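Local coordinates for mandelate racemase/muconate lactonizing enzyme, C-terminal domain protein (Paracoccus denitrificans, PDB 4DWD), which binds magnesium as a member of the enolase superfamily and probably acts as a hydro-lyase, though its substrate is not established, at residues T92-W103 with I272-G280; V54-L63 with L74-L85. All coordinates share one frame; numbering follows the deposited sequence.

Interaction 1: residues T92-W103 with I272-G280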
loop_
_atom_site.group_PDB
_atom_site.type_symbol
_atom_site.label_atom_id
_atom_site.label_comp_id
_atom_site.label_asym_id
_atom_site.label_seq_id
_atom_site.Cartn_x
_atom_site.Cartn_y
_atom_site.Cartn_z
ATOM N N THR B 92 18.126 12.300 -25.719
ATOM C CA THR B 92 19.060 11.883 -24.677
ATOM C C THR B 92 20.346 11.276 -25.252
ATOM O O THR B 92 21.405 11.452 -24.660
ATOM C CB THR B 92 18.435 10.934 -23.625
ATOM O OG1 THR B 92 17.895 9.759 -24.257
ATOM C CG2 THR B 92 17.314 11.654 -22.847
ATOM N N ALA B 93 20.258 10.575 -26.385
ATOM C CA ALA B 93 21.477 10.034 -27.023
ATOM C C ALA B 93 22.353 11.148 -27.588
ATOM O O ALA B 93 23.579 11.081 -27.489
ATOM C CB ALA B 93 21.136 9.021 -28.104
ATOM N N ALA B 94 21.730 12.173 -28.176
ATOM C CA ALA B 94 22.471 13.358 -28.630
ATOM C C ALA B 94 23.231 14.023 -27.484
ATOM O O ALA B 94 24.414 14.355 -27.610
ATOM C CB ALA B 94 21.518 14.339 -29.283
ATOM N N LEU B 95 22.542 14.195 -26.361
ATOM C CA LEU B 95 23.146 14.781 -25.161
ATOM C C LEU B 95 24.256 13.890 -24.586
ATOM O O LEU B 95 25.324 14.394 -24.223
ATOM C CB LEU B 95 22.071 15.072 -24.119
ATOM C CG LEU B 95 21.110 16.196 -24.510
ATOM C CD1 LEU B 95 19.848 16.135 -23.653
ATOM C CD2 LEU B 95 21.779 17.553 -24.376
ATOM N N ALA B 96 24.006 12.570 -24.540
ATOM C CA ALA B 96 25.010 11.608 -24.068
ATOM C C ALA B 96 26.280 11.700 -24.899
ATOM O O ALA B 96 27.377 11.722 -24.346
ATOM C CB ALA B 96 24.457 10.192 -24.134
ATOM N N ALA B 97 26.127 11.761 -26.225
ATOM C CA ALA B 97 27.291 11.824 -27.108
ATOM C C ALA B 97 28.135 13.071 -26.814
ATOM O O ALA B 97 29.376 13.005 -26.776
ATOM C CB ALA B 97 26.833 11.814 -28.560
ATOM N N CYS B 98 27.468 14.205 -26.603
ATOM C CA CYS B 98 28.191 15.443 -26.311
ATOM C C CYS B 98 28.871 15.382 -24.952
ATOM O O CYS B 98 29.987 15.866 -24.811
ATOM C CB CYS B 98 27.269 16.661 -26.412
ATOM S SG CYS B 98 26.658 16.964 -28.091
ATOM N N ASP B 99 28.209 14.780 -23.960
ATOM C CA ASP B 99 28.817 14.606 -22.649
ATOM C C ASP B 99 30.100 13.799 -22.724
ATOM O O ASP B 99 31.119 14.166 -22.131
ATOM C CB ASP B 99 27.846 13.908 -21.699
ATOM C CG ASP B 99 28.423 13.737 -20.318
ATOM O OD1 ASP B 99 28.342 14.689 -19.511
ATOM O OD2 ASP B 99 28.974 12.670 -20.034
ATOM N N ILE B 100 30.059 12.699 -23.472
ATOM C CA ILE B 100 31.225 11.819 -23.570
ATOM C C ILE B 100 32.393 12.583 -24.246
ATOM O O ILE B 100 33.538 12.532 -23.785
ATOM C CB ILE B 100 30.887 10.516 -24.321
ATOM C CG1 ILE B 100 29.906 9.651 -23.509
ATOM C CG2 ILE B 100 32.163 9.707 -24.569
ATOM C CD1 ILE B 100 29.220 8.584 -24.346
ATOM N N ALA B 101 32.078 13.326 -25.306
ATOM C CA ALA B 101 33.096 14.102 -26.011
ATOM C C ALA B 101 33.726 15.170 -25.105
ATOM O O ALA B 101 34.950 15.381 -25.164
ATOM C CB ALA B 101 32.514 14.721 -27.269
ATOM N N LEU B 102 32.913 15.834 -24.282
ATOM C CA LEU B 102 33.428 16.861 -23.377
ATOM C C LEU B 102 34.287 16.266 -22.276
ATOM O O LEU B 102 35.274 16.870 -21.876
ATOM C CB LEU B 102 32.310 17.747 -22.810
ATOM C CG LEU B 102 31.644 18.643 -23.871
ATOM C CD1 LEU B 102 30.471 19.422 -23.287
ATOM C CD2 LEU B 102 32.646 19.595 -24.535
ATOM N N TRP B 103 33.927 15.073 -21.808
ATOM C CA TRP B 103 34.778 14.344 -20.857
ATOM C C TRP B 103 36.105 13.936 -21.449
ATOM O O TRP B 103 37.141 13.977 -20.775
ATOM C CB TRP B 103 34.043 13.112 -20.330
ATOM C CG TRP B 103 33.316 13.386 -19.042
ATOM C CD1 TRP B 103 31.951 13.562 -18.859
ATOM C CD2 TRP B 103 33.906 13.506 -17.706
ATOM N NE1 TRP B 103 31.660 13.785 -17.534
ATOM C CE2 TRP B 103 32.791 13.770 -16.787
ATOM C CE3 TRP B 103 35.195 13.452 -17.203
ATOM C CZ2 TRP B 103 32.986 13.946 -15.418
ATOM C CZ3 TRP B 103 35.380 13.650 -15.823
ATOM C CH2 TRP B 103 34.300 13.878 -14.957
ATOM N N ILE B 272 25.164 4.134 -21.637
ATOM C CA ILE B 272 25.899 5.396 -21.664
ATOM C C ILE B 272 25.807 6.204 -22.971
ATOM O O ILE B 272 26.029 7.427 -22.952
ATOM C CB ILE B 272 27.386 5.112 -21.273
ATOM C CG1 ILE B 272 28.126 6.355 -20.769
ATOM C CG2 ILE B 272 28.155 4.391 -22.387
ATOM C CD1 ILE B 272 29.260 5.958 -19.849
ATOM N N VAL B 273 25.506 5.539 -24.094
ATOM C CA VAL B 273 25.332 6.248 -25.364
ATOM C C VAL B 273 23.868 6.462 -25.719
ATOM O O VAL B 273 23.555 7.120 -26.730
ATOM C CB VAL B 273 26.089 5.597 -26.552
ATOM C CG1 VAL B 273 27.576 5.549 -26.277
ATOM C CG2 VAL B 273 25.565 4.212 -26.905
ATOM N N LYS B 274 22.972 5.931 -24.884
ATOM C CA LYS B 274 21.536 6.197 -25.045
ATOM C C LYS B 274 21.047 7.359 -24.187
ATOM O O LYS B 274 20.054 8.008 -24.523
ATOM C CB LYS B 274 20.694 4.955 -24.718
ATOM C CG LYS B 274 20.924 3.817 -25.702
ATOM C CD LYS B 274 20.017 2.645 -25.349
ATOM C CE LYS B 274 20.249 1.438 -26.247
ATOM N NZ LYS B 274 19.750 1.680 -27.636
HETATM N N MSE B 275 21.721 7.594 -23.068
HETATM C CA MSE B 275 21.299 8.608 -22.095
HETATM C C MSE B 275 22.471 8.921 -21.210
HETATM O O MSE B 275 23.329 8.054 -20.966
HETATM C CB MSE B 275 20.119 8.075 -21.257
HETATM C CG MSE B 275 20.426 6.831 -20.411
HETATM SE SE MSE B 275 21.132 7.284 -18.624
HETATM C CE MSE B 275 19.418 7.712 -17.767
ATOM N N GLY B 276 22.519 10.168 -20.746
ATOM C CA GLY B 276 23.383 10.555 -19.642
ATOM C C GLY B 276 24.858 10.754 -19.924
ATOM O O GLY B 276 25.478 11.650 -19.366
ATOM N N GLY B 277 25.444 9.917 -20.779
ATOM C CA GLY B 277 26.890 9.972 -20.937
ATOM C C GLY B 277 27.559 9.626 -19.618
ATOM O O GLY B 277 26.951 9.002 -18.744
ATOM N N ILE B 278 28.821 9.999 -19.474
ATOM C CA ILE B 278 29.555 9.708 -18.248
ATOM C C ILE B 278 28.907 10.383 -17.028
ATOM O O ILE B 278 28.683 9.734 -16.005
ATOM C CB ILE B 278 31.045 10.097 -18.419
ATOM C CG1 ILE B 278 31.705 9.096 -19.385
ATOM C CG2 ILE B 278 31.749 10.171 -17.060
ATOM C CD1 ILE B 278 32.963 9.605 -20.056
ATOM N N THR B 279 28.594 11.670 -17.144
ATOM C CA THR B 279 27.996 12.413 -16.027
ATOM C C THR B 279 26.692 11.756 -15.558
ATOM O O THR B 279 26.502 11.509 -14.360
ATOM C CB THR B 279 27.741 13.863 -16.448
ATOM O OG1 THR B 279 28.970 14.418 -16.946
ATOM C CG2 THR B 279 27.247 14.690 -15.276
ATOM N N GLY B 280 25.807 11.454 -16.501
ATOM C CA GLY B 280 24.512 10.879 -16.143
ATOM C C GLY B 280 24.608 9.461 -15.635
ATOM O O GLY B 280 23.855 9.062 -14.732
HETATM O O HOH W 1 20.937 12.279 -21.655
#
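Ala96 packs its methyl against the backbone of 272-277 in a buried interdomain contact of the enolase-superfamily fold: helix 90-110 of the N-terminal capping domain lies on the loop leading into helix 277-291 of the TIM-barrel domain. CB of Ala96 comes 3.4 Å from O of Ile272 and also meets N of Gly277, so small residues on both sides let the two backbones approach closely. Gly277 has a positive phi, and a side chain there would run into the Asp99 carboxylate and the carbonyl of Ala96. At one end of the helix, OG1 of Thr92 donates to O of Lys274 at 2.8 Å, in the carbonyl plane; a water accepts from N of Gly276 and donates to O of Thr92. CB of Lys274 points away from the helix, its NZ is hydrogen-bonded to OG of Ser43, and its side chain lies close to Glu249, which binds calcium in a structure of this protein. Further along, CD1 of Ile100 rests on CG1 of Val273.

A second polar cluster gathers round Thr279, in the first turn of helix 277-291. The Asp99 side chain leaves its helix with CG trans to N (chi1 -179°), which carries the carboxylate to Thr279: OD2 accepts from N of Thr279 at 3.1 Å, met 33° out of the carboxylate plane, while OD1 takes the hydroxyl proton of OG1 on its syn lone pair. CG2 of Ile278 sits over the five-membered ring of Trp103, a CH-pi contact 3.7 Å from the centroid. At the ring's edge, NE1 of Trp103 donates in plane to OG1 of Thr279 at 2.8 Å.

Interaction 2: residues V54-L63 with L74-L85; sequences VVARDIAPFL and LLDRMMHRLVKL
Helices 54-63 and 74-81 pack at 135° between their directions, axes 10.8 Å apart at closest approach, as a helical hairpin in the N-terminal capping domain of the enolase-superfamily fold. The first helix widens into a pi-type turn at 55-59 and is kinked near Pro61, just before Phe62. Phe62 fits knob-into-hole among Leu74, Arg77, Met78 and Arg81. Its CG lies anti to the backbone N (chi1 172°), which swings the ring across to the second helix. There CE2 of Phe62 meets CD2 of Leu74 at 3.6 Å, and CZ touches the aliphatic CD of Arg77. The selenium of Met78, a selenomethionine, approaches the ring obliquely in a Met-aromatic contact, 4.2 Å from the centroid. From Arg81, one guanidinium face looks onto CD1 of Phe62. Replacing Phe62 by an alanine would probably open a gap here and leave the Met78 selenium without its aromatic partner.

The rest of the seam is mostly aliphatic, but CB of Asp58 packs on CD2 of Leu82 at 3.7 Å. CD2 of Leu63 lies against CB of Leu74, while CG1 of Ile59 touches both CE of Met78 and CD1 of Leu82. In the 3-10 turn 83-85, the backbone of Leu85 hydrogen-bonds to a neighbouring subunit, whose Leu46 packs on Asp58. At the end away from Leu63, CG1 of Val54 meets CD1 of Leu82 tip to tip at 3.8 Å.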
loop_
_atom_site.group_PDB
_atom_site.type_symbol
_atom_site.label_atom_id
_atom_site.label_comp_id
_atom_site.label_asym_id
_atom_site.label_seq_id
_atom_site.Cartn_x
_atom_site.Cartn_y
_atom_site.Cartn_z
ATOM N N VAL B 54 19.897 16.454 -34.263
ATOM C CA VAL B 54 19.663 17.256 -33.064
ATOM C C VAL B 54 20.981 17.871 -32.585
ATOM O O VAL B 54 21.024 19.043 -32.207
ATOM C CB VAL B 54 18.954 16.418 -31.974
ATOM C CG1 VAL B 54 18.978 17.139 -30.634
ATOM C CG2 VAL B 54 17.513 16.121 -32.379
ATOM N N VAL B 55 22.074 17.104 -32.632
ATOM C CA VAL B 55 23.392 17.690 -32.319
ATOM C C VAL B 55 23.696 18.888 -33.239
ATOM O O VAL B 55 24.002 19.983 -32.759
ATOM C CB VAL B 55 24.526 16.642 -32.397
ATOM C CG1 VAL B 55 25.899 17.288 -32.218
ATOM C CG2 VAL B 55 24.327 15.555 -31.342
ATOM N N ALA B 56 23.591 18.679 -34.551
ATOM C CA ALA B 56 23.974 19.707 -35.521
ATOM C C ALA B 56 23.092 20.959 -35.441
ATOM O O ALA B 56 23.593 22.083 -35.489
ATOM C CB ALA B 56 23.951 19.138 -36.932
ATOM N N ARG B 57 21.781 20.767 -35.320
ATOM C CA ARG B 57 20.860 21.906 -35.379
ATOM C C ARG B 57 20.669 22.586 -34.031
ATOM O O ARG B 57 20.550 23.811 -33.958
ATOM C CB ARG B 57 19.482 21.468 -35.878
ATOM C CG ARG B 57 19.375 21.072 -37.337
ATOM C CD ARG B 57 17.906 20.926 -37.731
ATOM N NE ARG B 57 17.191 19.966 -36.881
ATOM C CZ ARG B 57 17.240 18.644 -37.038
ATOM N NH1 ARG B 57 17.950 18.106 -38.025
ATOM N NH2 ARG B 57 16.572 17.858 -36.216
ATOM N N ASP B 58 20.601 21.786 -32.972
ATOM C CA ASP B 58 20.139 22.288 -31.678
ATOM C C ASP B 58 21.253 22.494 -30.657
ATOM O O ASP B 58 21.261 23.501 -29.934
ATOM C CB ASP B 58 19.036 21.391 -31.106
ATOM C CG ASP B 58 17.883 21.177 -32.074
ATOM O OD1 ASP B 58 17.514 22.119 -32.821
ATOM O OD2 ASP B 58 17.331 20.062 -32.095
ATOM N N ILE B 59 22.192 21.555 -30.591
ATOM C CA ILE B 59 23.200 21.564 -29.531
ATOM C C ILE B 59 24.473 22.298 -29.930
ATOM O O ILE B 59 24.944 23.172 -29.195
ATOM C CB ILE B 59 23.510 20.134 -29.041
ATOM C CG1 ILE B 59 22.226 19.452 -28.553
ATOM C CG2 ILE B 59 24.563 20.149 -27.944
ATOM C CD1 ILE B 59 22.377 17.964 -28.290
ATOM N N ALA B 60 25.023 21.936 -31.087
ATOM C CA ALA B 60 26.274 22.520 -31.578
ATOM C C ALA B 60 26.322 24.059 -31.519
ATOM O O ALA B 60 27.292 24.601 -30.990
ATOM C CB ALA B 60 26.596 22.009 -32.977
ATOM N N PRO B 61 25.286 24.763 -32.040
ATOM C CA PRO B 61 25.379 26.231 -32.013
ATOM C C PRO B 61 25.461 26.783 -30.595
ATOM O O PRO B 61 26.040 27.843 -30.382
ATOM C CB PRO B 61 24.074 26.695 -32.680
ATOM C CG PRO B 61 23.583 25.526 -33.454
ATOM C CD PRO B 61 24.081 24.296 -32.757
ATOM N N PHE B 62 24.901 26.063 -29.629
ATOM C CA PHE B 62 24.930 26.500 -28.239
ATOM C C PHE B 62 26.277 26.234 -27.564
ATOM O O PHE B 62 26.757 27.052 -26.789
ATOM C CB PHE B 62 23.797 25.840 -27.452
ATOM C CG PHE B 62 23.871 26.081 -25.973
ATOM C CD1 PHE B 62 23.459 27.299 -25.434
ATOM C CD2 PHE B 62 24.369 25.097 -25.113
ATOM C CE1 PHE B 62 23.534 27.532 -24.068
ATOM C CE2 PHE B 62 24.437 25.323 -23.744
ATOM C CZ PHE B 62 24.026 26.543 -23.224
ATOM N N LEU B 63 26.881 25.083 -27.851
ATOM C CA LEU B 63 28.157 24.726 -27.234
ATOM C C LEU B 63 29.356 25.491 -27.767
ATOM O O LEU B 63 30.317 25.713 -27.043
ATOM C CB LEU B 63 28.434 23.235 -27.410
ATOM C CG LEU B 63 27.491 22.262 -26.717
ATOM C CD1 LEU B 63 27.954 20.843 -27.024
ATOM C CD2 LEU B 63 27.488 22.515 -25.215
ATOM N N LEU B 74 26.149 23.239 -19.102
ATOM C CA LEU B 74 25.807 23.392 -20.521
ATOM C C LEU B 74 24.804 22.347 -20.980
ATOM O O LEU B 74 23.815 22.680 -21.632
ATOM C CB LEU B 74 27.055 23.308 -21.400
ATOM C CG LEU B 74 28.055 24.445 -21.259
ATOM C CD1 LEU B 74 29.388 24.065 -21.893
ATOM C CD2 LEU B 74 27.494 25.718 -21.885
ATOM N N LEU B 75 25.052 21.088 -20.643
ATOM C CA LEU B 75 24.196 20.019 -21.146
ATOM C C LEU B 75 22.886 19.873 -20.375
ATOM O O LEU B 75 21.888 19.446 -20.938
ATOM C CB LEU B 75 24.958 18.697 -21.270
ATOM C CG LEU B 75 26.096 18.778 -22.298
ATOM C CD1 LEU B 75 26.855 17.468 -22.232
ATOM C CD2 LEU B 75 25.595 19.051 -23.717
ATOM N N ASP B 76 22.863 20.261 -19.101
ATOM C CA ASP B 76 21.583 20.282 -18.392
ATOM C C ASP B 76 20.720 21.445 -18.873
ATOM O O ASP B 76 19.491 21.308 -18.956
ATOM C CB ASP B 76 21.772 20.307 -16.865
ATOM C CG ASP B 76 22.359 19.014 -16.326
ATOM O OD1 ASP B 76 22.561 18.053 -17.111
ATOM O OD2 ASP B 76 22.614 18.959 -15.107
ATOM N N ARG B 77 21.345 22.580 -19.214
ATOM C CA ARG B 77 20.593 23.649 -19.882
ATOM C C ARG B 77 20.018 23.136 -21.204
ATOM O O ARG B 77 18.852 23.365 -21.500
ATOM C CB ARG B 77 21.429 24.910 -20.109
ATOM C CG ARG B 77 20.583 26.107 -20.528
ATOM C CD ARG B 77 21.404 27.372 -20.716
ATOM N NE ARG B 77 22.292 27.655 -19.586
ATOM C CZ ARG B 77 21.928 28.238 -18.444
ATOM N NH1 ARG B 77 22.840 28.448 -17.502
ATOM N NH2 ARG B 77 20.667 28.607 -18.231
HETATM N N MSE B 78 20.830 22.418 -21.982
HETATM C CA MSE B 78 20.369 21.888 -23.271
HETATM C C MSE B 78 19.252 20.891 -23.079
HETATM O O MSE B 78 18.294 20.869 -23.851
HETATM C CB MSE B 78 21.486 21.209 -24.063
HETATM C CG MSE B 78 22.412 22.160 -24.799
HETATM SE SE MSE B 78 21.463 23.323 -26.069
HETATM C CE MSE B 78 20.072 22.221 -26.852
HETATM N N MSE B 79 19.346 20.052 -22.053
HETATM C CA MSE B 79 18.257 19.088 -21.803
HETATM C C MSE B 79 16.987 19.845 -21.631
HETATM O O MSE B 79 15.953 19.441 -22.147
HETATM C CB MSE B 79 18.451 18.123 -20.590
HETATM C CG MSE B 79 17.391 18.083 -19.404
HETATM SE SE MSE B 79 15.538 17.588 -19.948
HETATM C CE MSE B 79 14.468 18.896 -18.946
ATOM N N HIS B 80 17.017 20.954 -20.922
ATOM C CA HIS B 80 15.778 21.680 -20.725
ATOM C C HIS B 80 15.290 22.392 -21.966
ATOM O O HIS B 80 14.086 22.472 -22.191
ATOM C CB HIS B 80 15.848 22.506 -19.439
ATOM C CG HIS B 80 15.766 21.635 -18.190
ATOM N ND1 HIS B 80 16.815 20.910 -17.750
ATOM C CD2 HIS B 80 14.691 21.313 -17.351
ATOM C CE1 HIS B 80 16.451 20.187 -16.671
ATOM N NE2 HIS B 80 15.151 20.425 -16.430
ATOM N N ARG B 81 16.207 22.862 -22.807
ATOM C CA ARG B 81 15.828 23.414 -24.125
ATOM C C ARG B 81 15.197 22.345 -25.021
ATOM O O ARG B 81 14.303 22.639 -25.826
ATOM C CB ARG B 81 17.039 24.007 -24.851
ATOM C CG ARG B 81 17.718 25.140 -24.103
ATOM C CD ARG B 81 18.057 26.335 -24.981
ATOM N NE ARG B 81 18.676 25.990 -26.255
ATOM C CZ ARG B 81 19.499 26.794 -26.927
ATOM N NH1 ARG B 81 20.012 26.402 -28.087
ATOM N NH2 ARG B 81 19.825 27.985 -26.435
ATOM N N LEU B 82 15.675 21.111 -24.880
ATOM C CA LEU B 82 15.265 20.014 -25.751
ATOM C C LEU B 82 14.157 19.139 -25.164
ATOM O O LEU B 82 13.783 18.123 -25.758
ATOM C CB LEU B 82 16.466 19.119 -26.073
ATOM C CG LEU B 82 17.643 19.699 -26.843
ATOM C CD1 LEU B 82 18.645 18.600 -27.132
ATOM C CD2 LEU B 82 17.157 20.355 -28.121
ATOM N N VAL B 83 13.612 19.530 -24.019
ATOM C CA VAL B 83 12.732 18.626 -23.280
ATOM C C VAL B 83 11.509 18.218 -24.104
ATOM O O VAL B 83 11.056 17.080 -24.020
ATOM C CB VAL B 83 12.340 19.236 -21.904
ATOM C CG1 VAL B 83 11.482 20.481 -22.077
ATOM C CG2 VAL B 83 11.646 18.213 -21.008
ATOM N N LYS B 84 11.004 19.129 -24.936
ATOM C CA LYS B 84 9.790 18.840 -25.703
ATOM C C LYS B 84 10.060 17.978 -26.929
ATOM O O LYS B 84 9.131 17.661 -27.665
ATOM C CB LYS B 84 9.048 20.130 -26.082
ATOM C CG LYS B 84 8.696 21.059 -24.920
ATOM C CD LYS B 84 7.283 20.790 -24.440
ATOM C CE LYS B 84 6.802 21.818 -23.430
ATOM N NZ LYS B 84 5.369 22.162 -23.648
ATOM N N LEU B 85 11.320 17.569 -27.114
ATOM C CA LEU B 85 11.668 16.536 -28.099
ATOM C C LEU B 85 11.504 15.131 -27.542
ATOM O O LEU B 85 11.750 14.147 -28.242
ATOM C CB LEU B 85 13.093 16.731 -28.654
ATOM C CG LEU B 85 13.377 18.057 -29.363
ATOM C CD1 LEU B 85 14.819 18.068 -29.850
ATOM C CD2 LEU B 85 12.393 18.298 -30.508
#

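Both segments of interaction 2 precede those of interaction 1 in sequence, and the two centres lie 12 Å apart on the same side of the chain's centre. Helix 90-110, which follows helix 71-81, joins them: one part of its surface faces the hairpin of interaction 2, another the barrel-domain loop of interaction 1. Ala94 and Cys98 rest on Val55 and Ile59 of helix 49-63, while Leu95 and Asp99 pack on Met78 and Leu75 of helix 71-81. Interaction 2 thus lies within the capping domain, and interaction 1 joins that domain to the barrel. Lys84, just after helix 71-81, forms a salt bridge with Glu249 of a neighbouring subunit, linking this region to that subunit's metal-site residue.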